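Local coordinates for protein cellulosomal scaffoldin (Acetivibrio cellulolyticus, PDB 3ZUC) that probably binds crystalline cellulose through this family 3b carbohydrate-binding module, one part of a much longer cellulosomal scaffold protein that also carries cohesins, at residues K53-W58 / F110-W115. Sequence-based numbering, arbitrary orientation. Where two conformers were deposited one is given.
Sequences KAQTFW and FAKSDW
Thr56 and Ala111 form a hydrogen-bonded antiparallel pair joining the edge strand 55-61 to strand 102-112 in one sheet of the CBM3 beta-sandwich. Thr56 N to Ala111 O measures 3.0 Å and Ala111 N to Thr56 O 3.2 Å. Ser113 N to Ala54 O, 2.8 Å, continues the pairing past the strand end, but its N-H...O angle of 140° shows a more bent bond.

The tight side is the face bearing Gln55, Phe57, Phe110 and Lys112, the last three buried. Phe57 and Phe110 form a non-hydrogen-bonded pair, with Phe110 CB at the edge of the Phe57 ring. Phe110 CG sits between its backbone N and carbonyl carbon (chi1 64°), and its ring meets Phe47 and Phe73 of the opposing sheet, while Phe57 packs on Leu87 and Ile89. Lys112, extended alongside Gln55, delivers NZ to the carbonyls of Val49, Gly51 and Asn117, near the calcium site.

On the solvent side Thr56 and Trp115 are exposed, with Ala111 buried among them. Thr56 CG2 lies over one face of the Trp58 ring near the rim, 3.4 Å above its plane, and Ala111 CB at its edge. The Trp58 tip reaches that of Trp115, CH2 to CZ2 3.9 Å, while Ala111 CB also sits over the rim of one face of Trp115, the last residue of the type I turn that begins at Lys112.

Beyond the strands, exposed Asp114 crosses Lys53 at about a right angle; bends at chi2 and chi4 bring Lys53 into a salt bridge, NZ to Asp114 OD2 2.7 Å, made on the syn side of the carboxylate, toward the other oxygen. One water accepts from both Lys53 NZ and Lys112 NZ, and these amines stay 6.0 Å apart. Asp114 thus probably offsets the repulsion between the two lysines, while the carbonyl oxygens around Lys112 NZ would be expected to stabilise its positive charge.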
ATOM      1  N   LYS A  53      15.054 -11.379  -0.698  1.00  6.84           N
ATOM      2  CA  LYS A  53      16.195 -10.543  -1.031  1.00  6.64           C
ATOM      3  C   LYS A  53      15.908  -9.176  -0.419  1.00  6.94           C
ATOM      4  O   LYS A  53      14.755  -8.846  -0.117  1.00  8.22           O
ATOM      5  CB  LYS A  53      16.348 -10.365  -2.550  1.00  6.78           C
ATOM      6  CG  LYS A  53      16.532 -11.665  -3.318  1.00  6.62           C
ATOM      7  CD  LYS A  53      17.899 -12.305  -3.054  1.00  7.28           C
ATOM      8  CE  LYS A  53      18.019 -13.720  -3.575  1.00  7.73           C
ATOM      9  NZ  LYS A  53      17.740 -13.818  -5.039  1.00  7.70           N
ATOM     10  N   ALA A  54      16.945  -8.373  -0.224  0.58  7.01           N
ATOM     11  CA  ALA A  54      16.749  -6.961   0.079  0.58  6.69           C
ATOM     12  C   ALA A  54      15.761  -6.402  -0.946  0.58  6.07           C
ATOM     13  O   ALA A  54      15.883  -6.726  -2.130  0.58  6.69           O
ATOM     14  CB  ALA A  54      18.078  -6.218  -0.018  0.58  6.76           C
ATOM     15  N   GLN A  55      14.793  -5.597  -0.493  1.00  6.54           N
ATOM     16  CA  GLN A  55      13.840  -4.947  -1.371  1.00  5.94           C
ATOM     17  C   GLN A  55      13.847  -3.448  -1.127  1.00  6.04           C
ATOM     18  O   GLN A  55      14.153  -2.985  -0.032  1.00  6.81           O
ATOM     19  CB  GLN A  55      12.436  -5.513  -1.129  1.00  6.27           C
ATOM     20  CG  GLN A  55      12.339  -6.962  -1.614  1.00  6.38           C
ATOM     21  CD  GLN A  55      11.138  -7.659  -1.026  1.00  6.81           C
ATOM     22  OE1 GLN A  55      11.136  -7.972   0.199  1.00  9.44           O
ATOM     23  NE2 GLN A  55      10.134  -7.895  -1.799  1.00  5.83           N
ATOM     24  N   THR A  56      13.480  -2.718  -2.170  1.00  5.86           N
ATOM     25  CA  THR A  56      13.362  -1.268  -2.131  1.00  6.04           C
ATOM     26  C   THR A  56      12.004  -0.875  -2.683  1.00  5.69           C
ATOM     27  O   THR A  56      11.575  -1.405  -3.707  1.00  6.02           O
ATOM     28  CB  THR A  56      14.462  -0.605  -2.966  1.00  7.58           C
ATOM     29  OG1 THR A  56      15.734  -1.026  -2.496  1.00  9.08           O
ATOM     30  CG2 THR A  56      14.381   0.911  -2.864  1.00  9.02           C
ATOM     31  N   PHE A  57      11.358   0.064  -1.994  1.00  5.97           N
ATOM     32  CA  PHE A  57      10.157   0.736  -2.470  1.00  5.78           C
ATOM     33  C   PHE A  57      10.510   2.140  -2.948  1.00  5.90           C
ATOM     34  O   PHE A  57      11.231   2.870  -2.272  1.00  6.51           O
ATOM     35  CB  PHE A  57       9.144   0.832  -1.321  1.00  6.54           C
ATOM     36  CG  PHE A  57       7.907   1.639  -1.657  1.00  6.66           C
ATOM     37  CD1 PHE A  57       6.881   1.087  -2.384  1.00  8.01           C
ATOM     38  CD2 PHE A  57       7.789   2.957  -1.268  1.00  7.46           C
ATOM     39  CE1 PHE A  57       5.745   1.817  -2.683  1.00  9.27           C
ATOM     40  CE2 PHE A  57       6.639   3.696  -1.575  1.00  8.55           C
ATOM     41  CZ  PHE A  57       5.635   3.125  -2.286  1.00  9.25           C
ATOM     42  N   TRP A  58       9.920   2.507  -4.083  1.00  5.93           N
ATOM     43  CA  TRP A  58       9.981   3.863  -4.588  1.00  6.56           C
ATOM     44  C   TRP A  58       8.562   4.377  -4.760  1.00  6.89           C
ATOM     45  O   TRP A  58       7.730   3.711  -5.360  1.00  8.45           O
ATOM     46  CB  TRP A  58      10.678   3.898  -5.950  1.00  8.34           C
ATOM     47  CG  TRP A  58      12.067   3.336  -5.956  1.00  8.99           C
ATOM     48  CD1 TRP A  58      13.239   3.977  -5.661  1.00 11.40           C
ATOM     49  CD2 TRP A  58      12.436   1.989  -6.296  1.00  8.71           C
ATOM     50  NE1 TRP A  58      14.308   3.103  -5.790  1.00 12.11           N
ATOM     51  CE2 TRP A  58      13.834   1.880  -6.170  1.00 10.61           C
ATOM     52  CE3 TRP A  58      11.717   0.858  -6.667  1.00  8.63           C
ATOM     53  CZ2 TRP A  58      14.521   0.689  -6.430  1.00 11.24           C
ATOM     54  CZ3 TRP A  58      12.399  -0.318  -6.922  1.00  9.51           C
ATOM     55  CH2 TRP A  58      13.780  -0.391  -6.797  1.00 10.72           C
ATOM     56  N   PHE A 110       8.043  -1.670  -6.149  1.00  5.52           N
ATOM     57  CA  PHE A 110       9.121  -2.275  -5.392  1.00  5.36           C
ATOM     58  C   PHE A 110       9.715  -3.449  -6.135  1.00  5.36           C
ATOM     59  O   PHE A 110       9.085  -4.065  -6.996  1.00  5.86           O
ATOM     60  CB  PHE A 110       8.726  -2.607  -3.952  1.00  5.84           C
ATOM     61  CG  PHE A 110       7.632  -3.645  -3.734  1.00  5.69           C
ATOM     62  CD1 PHE A 110       6.302  -3.263  -3.609  1.00  6.10           C
ATOM     63  CD2 PHE A 110       7.963  -4.979  -3.526  1.00  6.48           C
ATOM     64  CE1 PHE A 110       5.328  -4.187  -3.276  1.00  7.02           C
ATOM     65  CE2 PHE A 110       6.977  -5.908  -3.194  1.00  7.01           C
ATOM     66  CZ  PHE A 110       5.673  -5.507  -3.061  1.00  7.14           C
ATOM     67  N   ALA A 111      10.979  -3.722  -5.806  1.00  5.44           N
ATOM     68  CA  ALA A 111      11.772  -4.741  -6.475  1.00  5.56           C
ATOM     69  C   ALA A 111      12.845  -5.252  -5.526  1.00  5.67           C
ATOM     70  O   ALA A 111      13.174  -4.622  -4.521  1.00  6.36           O
ATOM     71  CB  ALA A 111      12.423  -4.190  -7.740  1.00  6.68           C
ATOM     72  N   LYS A 112      13.429  -6.383  -5.902  1.00  5.86           N
ATOM     73  CA  LYS A 112      14.538  -6.995  -5.184  1.00  5.92           C
ATOM     74  C   LYS A 112      15.868  -6.403  -5.647  1.00  6.18           C
ATOM     75  O   LYS A 112      16.010  -5.936  -6.777  1.00  6.83           O
ATOM     76  CB  LYS A 112      14.540  -8.501  -5.452  1.00  6.44           C
ATOM     77  CG  LYS A 112      13.265  -9.170  -4.999  1.00  6.95           C
ATOM     78  CD  LYS A 112      13.268 -10.664  -5.315  1.00  7.15           C
ATOM     79  CE  LYS A 112      11.913 -11.244  -5.037  1.00  7.81           C
ATOM     80  NZ  LYS A 112      11.871 -12.720  -5.226  1.00  7.79           N
ATOM     81  N   SER A 113      16.868  -6.485  -4.777  1.00  6.39           N
ATOM     82  CA  SER A 113      18.165  -5.868  -5.057  1.00  7.21           C
ATOM     83  C   SER A 113      18.843  -6.427  -6.294  1.00  7.09           C
ATOM     84  O   SER A 113      19.622  -5.713  -6.930  1.00  8.20           O
ATOM     85  CB  SER A 113      19.073  -6.036  -3.857  1.00  8.83           C
ATOM     86  OG  SER A 113      19.237  -7.419  -3.604  1.00  9.28           O
ATOM     87  N   ASP A 114      18.589  -7.699  -6.599  1.00  6.85           N
ATOM     88  CA  ASP A 114      19.155  -8.382  -7.746  1.00  7.09           C
ATOM     89  C   ASP A 114      18.169  -8.474  -8.910  1.00  7.49           C
ATOM     90  O   ASP A 114      18.496  -9.113  -9.922  1.00  9.10           O
ATOM     91  CB  ASP A 114      19.690  -9.764  -7.349  1.00  6.96           C
ATOM     92  CG  ASP A 114      18.635 -10.692  -6.772  1.00  6.36           C
ATOM     93  OD1 ASP A 114      17.432 -10.336  -6.788  1.00  6.56           O
ATOM     94  OD2 ASP A 114      19.045 -11.785  -6.303  1.00  7.15           O
ATOM     95  N   TRP A 115      17.012  -7.814  -8.793  1.00  7.16           N
ATOM     96  CA  TRP A 115      16.025  -7.741  -9.867  1.00  7.76           C
ATOM     97  C   TRP A 115      15.486  -9.099 -10.280  1.00  8.16           C
ATOM     98  O   TRP A 115      14.936  -9.255 -11.360  1.00 10.01           O
ATOM     99  CB  TRP A 115      16.535  -6.860 -11.040  1.00  9.23           C
ATOM    100  CG  TRP A 115      16.564  -5.436 -10.586  1.00 10.21           C
ATOM    101  CD1 TRP A 115      17.566  -4.788  -9.925  1.00 11.85           C
ATOM    102  CD2 TRP A 115      15.487  -4.517 -10.669  1.00 10.28           C
ATOM    103  NE1 TRP A 115      17.176  -3.497  -9.607  1.00 13.78           N
ATOM    104  CE2 TRP A 115      15.890  -3.318 -10.046  1.00 12.73           C
ATOM    105  CE3 TRP A 115      14.208  -4.594 -11.209  1.00 11.74           C
ATOM    106  CZ2 TRP A 115      15.071  -2.200  -9.991  1.00 14.12           C
ATOM    107  CZ3 TRP A 115      13.396  -3.481 -11.143  1.00 13.14           C
ATOM    108  CH2 TRP A 115      13.833  -2.313 -10.537  1.00 14.06           C
TER
HETATM  109  O   HOH W   1      14.831 -13.983  -5.595  1.00 12.50           O